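Local coordinates for protein NADH kinase POS5, mitochondrial (Saccharomyces cerevisiae, PDB 3AFO) that phosphorylates NADH, and with about half the preference NAD(+), at the expense of ATP, making it a key source of the cellular reductant NADPH, at residues C183-K188 / P307-D312; I202-G207 / S297-S302; Q33-Q38 / Q166-S171. One frame throughout, in Å; residues are numbered along the deposited sequence.

Overall arrangement
From the N terminus, interaction 3 comes first: strand 33-36 meets the end of helix 161-169, closing a loop of 127 intervening residues that includes the five-stranded parallel sheet. The chain then runs directly from that helix into strand 174-186, whose far end opens interaction 1, so the two contacts are in series, with centres about 39 Å apart on opposite sides of the chain's centre. Interaction 1 closes on strand 306-311, and interaction 2 is nested within its loop, pairing strands 201-205 and 299-303. Interactions 1 and 2 touch, their centres about 9 Å apart, because strands 299-303 and 306-311 are neighbours in one antiparallel sheet.

Interaction 1: C183-K188 / P307-D312; sequences CHLKKK and PQQDLD
Two leucines form the tight end of this contact between segments 183-188 and 307-312. Leu185 has CG anti to its backbone N (chi1 172°) and Leu311 has CG anti to its carbonyl carbon, so the branches meet tip to tip, with Leu185 CD1 3.6 Å from Leu311 CD2. The other methyl of Leu185 lies obliquely against the end of the Gln309 side chain. An alanine in place of Leu185 would remove both methyls and would probably weaken the apolar join to Leu311 and the packing against Gln309.

The looser side is polar and hydrated. Lys187 is bent at chi2 and chi3, which turns its chain back so that its tip meets that of Gln309. Its ammonium reaches Asp312 in a long salt bridge, NZ to OD2 3.8 Å, and a water bridges the same pair: it lies 2.7 Å from Lys187 NZ, from which it accepts a hydrogen bond, and 2.7 Å from Asp312 OD2, to which it donates. The water also donates to the backbone at Asp310 O, 3.1 Å from the water oxygen. Lys187 also forms a salt bridge with Asp315, so carboxylates from two residues probably help keep the amine protonated. Asp312 OD1 is held separately by the backbone N of Ser297.

The contact joins two layers of strands: segment 183-188 ends strand 174-186, hydrogen-bonded to strands 194-198 and 316-321, whereas segment 307-312 belongs to strand 306-311, beside strand 299-303 in the other sheet. Ile317 of strand 316-321 packs on Leu185 at that junction.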
loop_
_atom_site.group_PDB
_atom_site.type_symbol
_atom_site.label_atom_id
_atom_site.label_comp_id
_atom_site.label_asym_id
_atom_site.label_seq_id
_atom_site.Cartn_x
_atom_site.Cartn_y
_atom_site.Cartn_z
ATOM N N CYS A 183 -9.887 -26.666 1.930
ATOM C CA CYS A 183 -8.880 -26.655 2.981
ATOM C C CYS A 183 -8.776 -28.061 3.577
ATOM O O CYS A 183 -9.774 -28.616 4.046
ATOM C CB CYS A 183 -9.250 -25.644 4.067
ATOM S SG CYS A 183 -8.141 -25.613 5.479
ATOM N N HIS A 184 -7.576 -28.629 3.543
ATOM C CA HIS A 184 -7.299 -29.925 4.168
ATOM C C HIS A 184 -6.446 -29.687 5.407
ATOM O O HIS A 184 -5.285 -29.283 5.295
ATOM C CB HIS A 184 -6.553 -30.839 3.191
ATOM C CG HIS A 184 -7.366 -31.259 2.006
ATOM N ND1 HIS A 184 -7.928 -30.358 1.126
ATOM C CD2 HIS A 184 -7.702 -32.486 1.549
ATOM C CE1 HIS A 184 -8.586 -31.013 0.187
ATOM N NE2 HIS A 184 -8.457 -32.306 0.417
ATOM N N LEU A 185 -7.020 -29.896 6.587
ATOM C CA LEU A 185 -6.259 -29.756 7.828
ATOM C C LEU A 185 -5.651 -31.087 8.255
ATOM O O LEU A 185 -6.368 -32.072 8.442
ATOM C CB LEU A 185 -7.124 -29.165 8.945
ATOM C CG LEU A 185 -6.531 -29.138 10.363
ATOM C CD1 LEU A 185 -5.344 -28.185 10.469
ATOM C CD2 LEU A 185 -7.584 -28.763 11.395
ATOM N N LYS A 186 -4.327 -31.101 8.392
ATOM C CA LYS A 186 -3.586 -32.264 8.865
ATOM C C LYS A 186 -2.934 -31.924 10.194
ATOM O O LYS A 186 -1.934 -31.198 10.232
ATOM C CB LYS A 186 -2.510 -32.656 7.853
ATOM C CG LYS A 186 -1.643 -33.847 8.262
ATOM C CD LYS A 186 -0.359 -33.868 7.440
ATOM C CE LYS A 186 0.540 -35.041 7.795
ATOM N NZ LYS A 186 1.985 -34.651 7.698
ATOM N N LYS A 187 -3.500 -32.443 11.281
ATOM C CA LYS A 187 -2.978 -32.170 12.628
ATOM C C LYS A 187 -1.581 -32.776 12.824
ATOM O O LYS A 187 -1.237 -33.774 12.195
ATOM C CB LYS A 187 -3.949 -32.682 13.712
ATOM C CG LYS A 187 -5.366 -32.061 13.722
ATOM C CD LYS A 187 -5.393 -30.604 14.183
ATOM C CE LYS A 187 -5.088 -30.451 15.660
ATOM N NZ LYS A 187 -5.133 -29.017 16.063
ATOM N N LYS A 188 -0.767 -32.132 13.659
ATOM C CA LYS A 188 0.498 -32.702 14.130
ATOM C C LYS A 188 0.218 -34.068 14.741
ATOM O O LYS A 188 -0.732 -34.211 15.534
ATOM C CB LYS A 188 1.097 -31.816 15.223
ATOM C CG LYS A 188 2.497 -32.205 15.666
ATOM C CD LYS A 188 2.856 -31.494 16.968
ATOM C CE LYS A 188 4.317 -31.698 17.327
ATOM N NZ LYS A 188 4.626 -33.121 17.627
ATOM N N PRO A 307 -14.878 -19.856 12.673
ATOM C CA PRO A 307 -13.743 -20.446 13.389
ATOM C C PRO A 307 -13.870 -21.956 13.366
ATOM O O PRO A 307 -14.949 -22.481 13.646
ATOM C CB PRO A 307 -13.913 -19.918 14.813
ATOM C CG PRO A 307 -14.697 -18.637 14.639
ATOM C CD PRO A 307 -15.653 -18.945 13.540
ATOM N N GLN A 308 -12.795 -22.640 12.992
ATOM C CA GLN A 308 -12.813 -24.092 12.903
ATOM C C GLN A 308 -12.210 -24.667 14.161
ATOM O O GLN A 308 -12.828 -25.478 14.849
ATOM C CB GLN A 308 -12.021 -24.580 11.682
ATOM C CG GLN A 308 -12.576 -24.086 10.351
ATOM C CD GLN A 308 -14.036 -24.461 10.152
ATOM O OE1 GLN A 308 -14.910 -23.601 10.107
ATOM N NE2 GLN A 308 -14.304 -25.741 10.053
ATOM N N GLN A 309 -11.015 -24.186 14.470
ATOM C CA GLN A 309 -10.117 -24.807 15.423
ATOM C C GLN A 309 -8.972 -23.884 15.739
ATOM O O GLN A 309 -8.528 -23.094 14.897
ATOM C CB GLN A 309 -9.484 -26.027 14.783
ATOM C CG GLN A 309 -10.103 -27.336 15.151
ATOM C CD GLN A 309 -9.217 -28.472 14.735
ATOM O OE1 GLN A 309 -9.640 -29.370 14.014
ATOM N NE2 GLN A 309 -7.958 -28.428 15.170
ATOM N N ASP A 310 -8.474 -24.003 16.954
ATOM C CA ASP A 310 -7.171 -23.478 17.260
ATOM C C ASP A 310 -6.179 -24.532 16.825
ATOM O O ASP A 310 -6.435 -25.735 16.965
ATOM C CB ASP A 310 -7.082 -23.138 18.736
ATOM C CG ASP A 310 -8.086 -22.078 19.120
ATOM O OD1 ASP A 310 -8.735 -21.546 18.191
ATOM O OD2 ASP A 310 -8.237 -21.775 20.319
ATOM N N LEU A 311 -5.087 -24.076 16.224
ATOM C CA LEU A 311 -4.055 -24.961 15.715
ATOM C C LEU A 311 -2.797 -24.823 16.548
ATOM O O LEU A 311 -2.560 -23.786 17.183
ATOM C CB LEU A 311 -3.747 -24.677 14.238
ATOM C CG LEU A 311 -4.855 -24.790 13.186
ATOM C CD1 LEU A 311 -4.250 -24.705 11.775
ATOM C CD2 LEU A 311 -5.687 -26.061 13.350
ATOM N N ASP A 312 -2.002 -25.889 16.536
ATOM C CA ASP A 312 -0.755 -25.975 17.281
ATOM C C ASP A 312 0.430 -25.975 16.322
ATOM O O ASP A 312 0.289 -26.295 15.141
ATOM C CB ASP A 312 -0.735 -27.264 18.127
ATOM C CG ASP A 312 -2.039 -27.482 18.894
ATOM O OD1 ASP A 312 -2.546 -26.517 19.505
ATOM O OD2 ASP A 312 -2.565 -28.612 18.877
HETATM O O HOH W 1 -5.205 -28.114 18.604
#

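Interaction 2: I202-G207 / S297-S302; sequences IFLHRG and SVVKLS
Four backbone hydrogen bonds join segments 202-207 and 297-302 as antiparallel strands, their axes 4.6 Å apart. Phe203 and Ser302 form one hydrogen-bonded pair, with N to O distances of 2.9 Å both from Phe203 N to Ser302 O and from Ser302 N to Phe203 O. The next such pair is uneven: Lys300 N to His205 O is short at 2.7 Å and almost straight (177°), whereas His205 N to Lys300 O is 3.0 Å and bent to 147°.

On the face bearing Phe203, Ser302 CB sits over the ring, 3.8 Å from its centroid, in a CH-pi contact. Phe203 takes the crowded first torsion, CG between N and carbonyl carbon (chi1 61°), which brings the ring over its partner. The other face is aliphatic: Leu204 CB touches Val299 CG1 at 3.7 Å, and Leu204 crosses Leu301 obliquely, CD2 against CD1.

Further out, Gly207 N donates to His205 ND1 in the imidazole plane, which helps fix the ring's rotation. A water donates to both Arg206 O and Ser297 O. Arg206 is held by Asp230 and touches the bound NADH, while Lys300 NZ forms a salt bridge with Asp310 of its own chain and a hydrogen bond with Asn208 of the second subunit; His205 meets its counterpart there.

Strand 201-205 lies between 231-235 and 299-303; Val298 and Val299 both face Leu311 in a classic beta bulge, where strand 299-303 begins its pairing with strand 306-311, and strands 282-286 and 316-321 pack on the Leu204 face.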
loop_
_atom_site.group_PDB
_atom_site.type_symbol
_atom_site.label_atom_id
_atom_site.label_comp_id
_atom_site.label_asym_id
_atom_site.label_seq_id
_atom_site.Cartn_x
_atom_site.Cartn_y
_atom_site.Cartn_z
ATOM N N ILE A 202 -9.897 -18.879 3.258
ATOM C CA ILE A 202 -9.354 -19.668 4.335
ATOM C C ILE A 202 -8.286 -18.796 4.970
ATOM O O ILE A 202 -7.399 -18.281 4.264
ATOM C CB ILE A 202 -8.731 -20.969 3.797
ATOM C CG1 ILE A 202 -9.833 -21.829 3.160
ATOM C CG2 ILE A 202 -7.982 -21.732 4.930
ATOM C CD1 ILE A 202 -9.413 -22.566 1.889
ATOM N N PHE A 203 -8.355 -18.608 6.282
ATOM C CA PHE A 203 -7.324 -17.788 6.936
ATOM C C PHE A 203 -6.846 -18.270 8.282
ATOM O O PHE A 203 -7.558 -18.972 8.998
ATOM C CB PHE A 203 -7.672 -16.277 6.955
ATOM C CG PHE A 203 -8.929 -15.921 7.705
ATOM C CD1 PHE A 203 -8.889 -15.618 9.063
ATOM C CD2 PHE A 203 -10.136 -15.818 7.042
ATOM C CE1 PHE A 203 -10.056 -15.258 9.745
ATOM C CE2 PHE A 203 -11.309 -15.449 7.727
ATOM C CZ PHE A 203 -11.263 -15.175 9.071
ATOM N N LEU A 204 -5.596 -17.921 8.568
ATOM C CA LEU A 204 -4.929 -18.214 9.817
ATOM C C LEU A 204 -4.695 -16.878 10.506
ATOM O O LEU A 204 -4.352 -15.891 9.849
ATOM C CB LEU A 204 -3.603 -18.921 9.550
ATOM C CG LEU A 204 -3.723 -20.318 8.930
ATOM C CD1 LEU A 204 -2.379 -20.798 8.401
ATOM C CD2 LEU A 204 -4.276 -21.315 9.970
ATOM N N HIS A 205 -4.904 -16.833 11.817
ATOM C CA HIS A 205 -4.778 -15.579 12.553
ATOM C C HIS A 205 -4.365 -15.852 13.995
ATOM O O HIS A 205 -4.789 -16.851 14.574
ATOM C CB HIS A 205 -6.089 -14.799 12.514
ATOM C CG HIS A 205 -5.922 -13.336 12.784
ATOM N ND1 HIS A 205 -5.705 -12.835 14.049
ATOM C CD2 HIS A 205 -5.906 -12.270 11.951
ATOM C CE1 HIS A 205 -5.566 -11.523 13.984
ATOM N NE2 HIS A 205 -5.695 -11.154 12.723
ATOM N N ARG A 206 -3.544 -14.969 14.561
ATOM C CA ARG A 206 -3.098 -15.076 15.954
ATOM C C ARG A 206 -4.270 -15.015 16.935
ATOM O O ARG A 206 -4.179 -15.545 18.035
ATOM C CB ARG A 206 -2.057 -13.997 16.282
ATOM C CG ARG A 206 -2.578 -12.558 16.210
ATOM C CD ARG A 206 -1.521 -11.543 16.651
ATOM N NE ARG A 206 -2.042 -10.173 16.605
ATOM C CZ ARG A 206 -2.762 -9.599 17.569
ATOM N NH1 ARG A 206 -3.044 -10.263 18.688
ATOM N NH2 ARG A 206 -3.190 -8.348 17.424
ATOM N N GLY A 207 -5.359 -14.365 16.521
ATOM C CA GLY A 207 -6.604 -14.303 17.294
ATOM C C GLY A 207 -6.413 -13.773 18.700
ATOM O O GLY A 207 -5.973 -12.640 18.887
ATOM N N SER A 297 -2.482 -23.684 20.566
ATOM C CA SER A 297 -3.485 -22.642 20.292
ATOM C C SER A 297 -2.854 -21.334 19.818
ATOM O O SER A 297 -3.377 -20.249 20.080
ATOM C CB SER A 297 -4.357 -22.383 21.530
ATOM O OG SER A 297 -5.110 -23.529 21.875
ATOM N N VAL A 298 -1.729 -21.439 19.120
ATOM C CA VAL A 298 -0.986 -20.248 18.706
ATOM C C VAL A 298 -1.623 -19.549 17.498
ATOM O O VAL A 298 -1.362 -18.356 17.253
ATOM C CB VAL A 298 0.528 -20.536 18.482
ATOM C CG1 VAL A 298 1.177 -20.965 19.792
ATOM C CG2 VAL A 298 0.752 -21.599 17.388
ATOM N N VAL A 299 -2.458 -20.294 16.766
ATOM C CA VAL A 299 -3.121 -19.787 15.564
ATOM C C VAL A 299 -4.556 -20.293 15.440
ATOM O O VAL A 299 -4.839 -21.461 15.708
ATOM C CB VAL A 299 -2.376 -20.204 14.283
ATOM C CG1 VAL A 299 -2.860 -19.372 13.113
ATOM C CG2 VAL A 299 -0.874 -20.054 14.453
ATOM N N LYS A 300 -5.458 -19.418 15.014
ATOM C CA LYS A 300 -6.829 -19.817 14.750
ATOM C C LYS A 300 -7.001 -20.061 13.256
ATOM O O LYS A 300 -6.445 -19.326 12.444
ATOM C CB LYS A 300 -7.820 -18.751 15.235
ATOM C CG LYS A 300 -9.258 -19.259 15.382
ATOM C CD LYS A 300 -10.227 -18.165 15.838
ATOM C CE LYS A 300 -9.918 -17.654 17.239
ATOM N NZ LYS A 300 -10.024 -18.709 18.296
ATOM N N LEU A 301 -7.760 -21.097 12.904
ATOM C CA LEU A 301 -8.124 -21.346 11.521
ATOM C C LEU A 301 -9.596 -21.004 11.308
ATOM O O LEU A 301 -10.480 -21.520 12.029
ATOM C CB LEU A 301 -7.861 -22.817 11.159
ATOM C CG LEU A 301 -8.396 -23.298 9.804
ATOM C CD1 LEU A 301 -7.672 -22.649 8.616
ATOM C CD2 LEU A 301 -8.324 -24.827 9.708
ATOM N N SER A 302 -9.865 -20.155 10.318
ATOM C CA SER A 302 -11.232 -19.866 9.923
ATOM C C SER A 302 -11.463 -20.119 8.443
ATOM O O SER A 302 -10.561 -19.945 7.619
ATOM C CB SER A 302 -11.609 -18.422 10.273
ATOM O OG SER A 302 -11.344 -18.157 11.642
HETATM O O HOH W 2 -4.631 -18.378 18.713
#

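Interaction 3: Q33-Q38 / Q166-S171; sequences QSLIWQ and QEVISS
A Schellman motif ends helix 161-169, and its last turn is where segment 33-38 docks. Ser171, the C-prime residue with positive phi, directs its side chain at the strand. OG, anti to its own carbonyl carbon, accepts the backbone N-H of Trp37 at 3.0 Å between N and OG, nearly straight at 165°. Alongside, Ser171 CA makes a C-H...O contact with Leu35 O.

The indole supplies the second bond. Trp37 NE1 lies 2.9 Å from Val168 O, an oxygen in the plane of the ring, yet the donor stands above the carbonyl plane, 46° out of it, and the N-H...O angle is bent to 146°. That oxygen is heavily used: the Schellman closure brings Ser171 N to Val168 O at 3.1 Å, and a water donates to it at 2.7 Å. The same water donates to Leu35 O, 2.8 Å away, adding a water-mediated link between the helix end and the strand. A further bond of the motif, Arg172 N to Glu167 O, completes the C-cap, after which the chain leads into strand 174-186, itself paired antiparallel with strand 33-36.

The apolar part of the contact is looser. The side chains of Leu35 and Val168 cross obliquely, with Leu35 CD2 4.1 Å from Val168 CG1, and Trp37 CZ2 approaches the same methyl at 4.2 Å. Leu35 CD1 lies over one face of the indole, toward its rim, while Ala22 touches both Leu35 and Trp37.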
loop_
_atom_site.group_PDB
_atom_site.type_symbol
_atom_site.label_atom_id
_atom_site.label_comp_id
_atom_site.label_asym_id
_atom_site.label_seq_id
_atom_site.Cartn_x
_atom_site.Cartn_y
_atom_site.Cartn_z
ATOM N N GLN A 33 -24.007 -18.059 -17.223
ATOM C CA GLN A 33 -24.603 -19.303 -17.695
ATOM C C GLN A 33 -26.116 -19.274 -17.499
ATOM O O GLN A 33 -26.603 -18.896 -16.436
ATOM C CB GLN A 33 -24.002 -20.502 -16.955
ATOM C CG GLN A 33 -22.630 -20.936 -17.451
ATOM C CD GLN A 33 -21.551 -19.908 -17.185
ATOM O OE1 GLN A 33 -21.386 -19.439 -16.058
ATOM N NE2 GLN A 33 -20.818 -19.543 -18.227
ATOM N N SER A 34 -26.850 -19.669 -18.533
ATOM C CA SER A 34 -28.300 -19.824 -18.453
ATOM C C SER A 34 -28.671 -20.976 -17.528
ATOM O O SER A 34 -28.143 -22.082 -17.661
ATOM C CB SER A 34 -28.863 -20.075 -19.848
ATOM O OG SER A 34 -28.508 -19.001 -20.698
ATOM N N LEU A 35 -29.561 -20.708 -16.576
ATOM C CA LEU A 35 -30.073 -21.741 -15.685
ATOM C C LEU A 35 -31.359 -22.346 -16.278
ATOM O O LEU A 35 -32.413 -21.717 -16.280
ATOM C CB LEU A 35 -30.323 -21.166 -14.283
ATOM C CG LEU A 35 -31.007 -22.016 -13.198
ATOM C CD1 LEU A 35 -30.248 -23.280 -12.902
ATOM C CD2 LEU A 35 -31.192 -21.222 -11.921
ATOM N N ILE A 36 -31.249 -23.560 -16.802
ATOM C CA ILE A 36 -32.384 -24.228 -17.441
ATOM C C ILE A 36 -32.653 -25.528 -16.699
ATOM O O ILE A 36 -31.785 -26.401 -16.607
ATOM C CB ILE A 36 -32.158 -24.434 -18.977
ATOM C CG1 ILE A 36 -31.960 -23.074 -19.661
ATOM C CG2 ILE A 36 -33.356 -25.160 -19.627
ATOM C CD1 ILE A 36 -31.335 -23.131 -21.037
ATOM N N TRP A 37 -33.850 -25.623 -16.135
ATOM C CA TRP A 37 -34.243 -26.771 -15.340
ATOM C C TRP A 37 -34.578 -27.955 -16.247
ATOM O O TRP A 37 -35.475 -27.859 -17.087
ATOM C CB TRP A 37 -35.436 -26.406 -14.448
ATOM C CG TRP A 37 -35.134 -25.263 -13.504
ATOM C CD1 TRP A 37 -35.522 -23.959 -13.635
ATOM C CD2 TRP A 37 -34.364 -25.332 -12.300
ATOM N NE1 TRP A 37 -35.042 -23.208 -12.584
ATOM C CE2 TRP A 37 -34.332 -24.030 -11.747
ATOM C CE3 TRP A 37 -33.703 -26.370 -11.628
ATOM C CZ2 TRP A 37 -33.662 -23.740 -10.558
ATOM C CZ3 TRP A 37 -33.040 -26.081 -10.448
ATOM C CH2 TRP A 37 -33.023 -24.778 -9.924
ATOM N N GLN A 38 -33.838 -29.053 -16.101
ATOM C CA GLN A 38 -34.167 -30.277 -16.843
ATOM C C GLN A 38 -35.441 -30.915 -16.274
ATOM O O GLN A 38 -36.403 -31.127 -17.012
ATOM C CB GLN A 38 -33.000 -31.267 -16.897
ATOM C CG GLN A 38 -33.216 -32.345 -17.971
ATOM C CD GLN A 38 -32.046 -33.294 -18.135
ATOM O OE1 GLN A 38 -31.606 -33.946 -17.181
ATOM N NE2 GLN A 38 -31.547 -33.398 -19.359
ATOM N N GLN A 166 -39.959 -15.736 -10.519
ATOM C CA GLN A 166 -40.656 -15.993 -11.792
ATOM C C GLN A 166 -39.665 -16.325 -12.922
ATOM O O GLN A 166 -39.825 -17.316 -13.633
ATOM C CB GLN A 166 -41.498 -14.761 -12.167
ATOM C CG GLN A 166 -42.626 -14.991 -13.181
ATOM C CD GLN A 166 -43.526 -13.768 -13.344
ATOM O OE1 GLN A 166 -43.121 -12.749 -13.915
ATOM N NE2 GLN A 166 -44.755 -13.869 -12.845
ATOM N N GLU A 167 -38.635 -15.495 -13.060
ATOM C CA GLU A 167 -37.600 -15.666 -14.097
ATOM C C GLU A 167 -36.789 -16.932 -13.866
ATOM O O GLU A 167 -36.449 -17.652 -14.820
ATOM C CB GLU A 167 -36.663 -14.447 -14.157
ATOM C CG GLU A 167 -37.328 -13.145 -14.622
ATOM C CD GLU A 167 -38.135 -13.306 -15.916
ATOM O OE1 GLU A 167 -37.560 -13.716 -16.949
ATOM O OE2 GLU A 167 -39.353 -13.026 -15.896
ATOM N N VAL A 168 -36.493 -17.204 -12.595
ATOM C CA VAL A 168 -35.691 -18.351 -12.219
ATOM C C VAL A 168 -36.429 -19.649 -12.561
ATOM O O VAL A 168 -35.899 -20.477 -13.291
ATOM C CB VAL A 168 -35.279 -18.309 -10.727
ATOM C CG1 VAL A 168 -34.643 -19.637 -10.292
ATOM C CG2 VAL A 168 -34.309 -17.125 -10.458
ATOM N N ILE A 169 -37.652 -19.804 -12.052
ATOM C CA ILE A 169 -38.425 -21.038 -12.242
ATOM C C ILE A 169 -38.789 -21.301 -13.720
ATOM O O ILE A 169 -38.889 -22.447 -14.146
ATOM C CB ILE A 169 -39.674 -21.087 -11.282
ATOM C CG1 ILE A 169 -40.345 -22.469 -11.300
ATOM C CG2 ILE A 169 -40.665 -19.939 -11.564
ATOM C CD1 ILE A 169 -41.170 -22.764 -10.035
ATOM N N SER A 170 -38.953 -20.236 -14.497
ATOM C CA SER A 170 -39.289 -20.352 -15.915
ATOM C C SER A 170 -38.064 -20.593 -16.805
ATOM O O SER A 170 -38.158 -20.480 -18.027
ATOM C CB SER A 170 -39.990 -19.089 -16.400
ATOM O OG SER A 170 -41.043 -18.705 -15.534
ATOM N N SER A 171 -36.926 -20.915 -16.193
ATOM C CA SER A 171 -35.660 -21.132 -16.923
ATOM C C SER A 171 -35.193 -19.925 -17.750
ATOM O O SER A 171 -34.572 -20.095 -18.803
ATOM C CB SER A 171 -35.731 -22.400 -17.802
ATOM O OG SER A 171 -35.913 -23.564 -17.014
HETATM O O HOH W 3 -33.696 -19.819 -14.642
#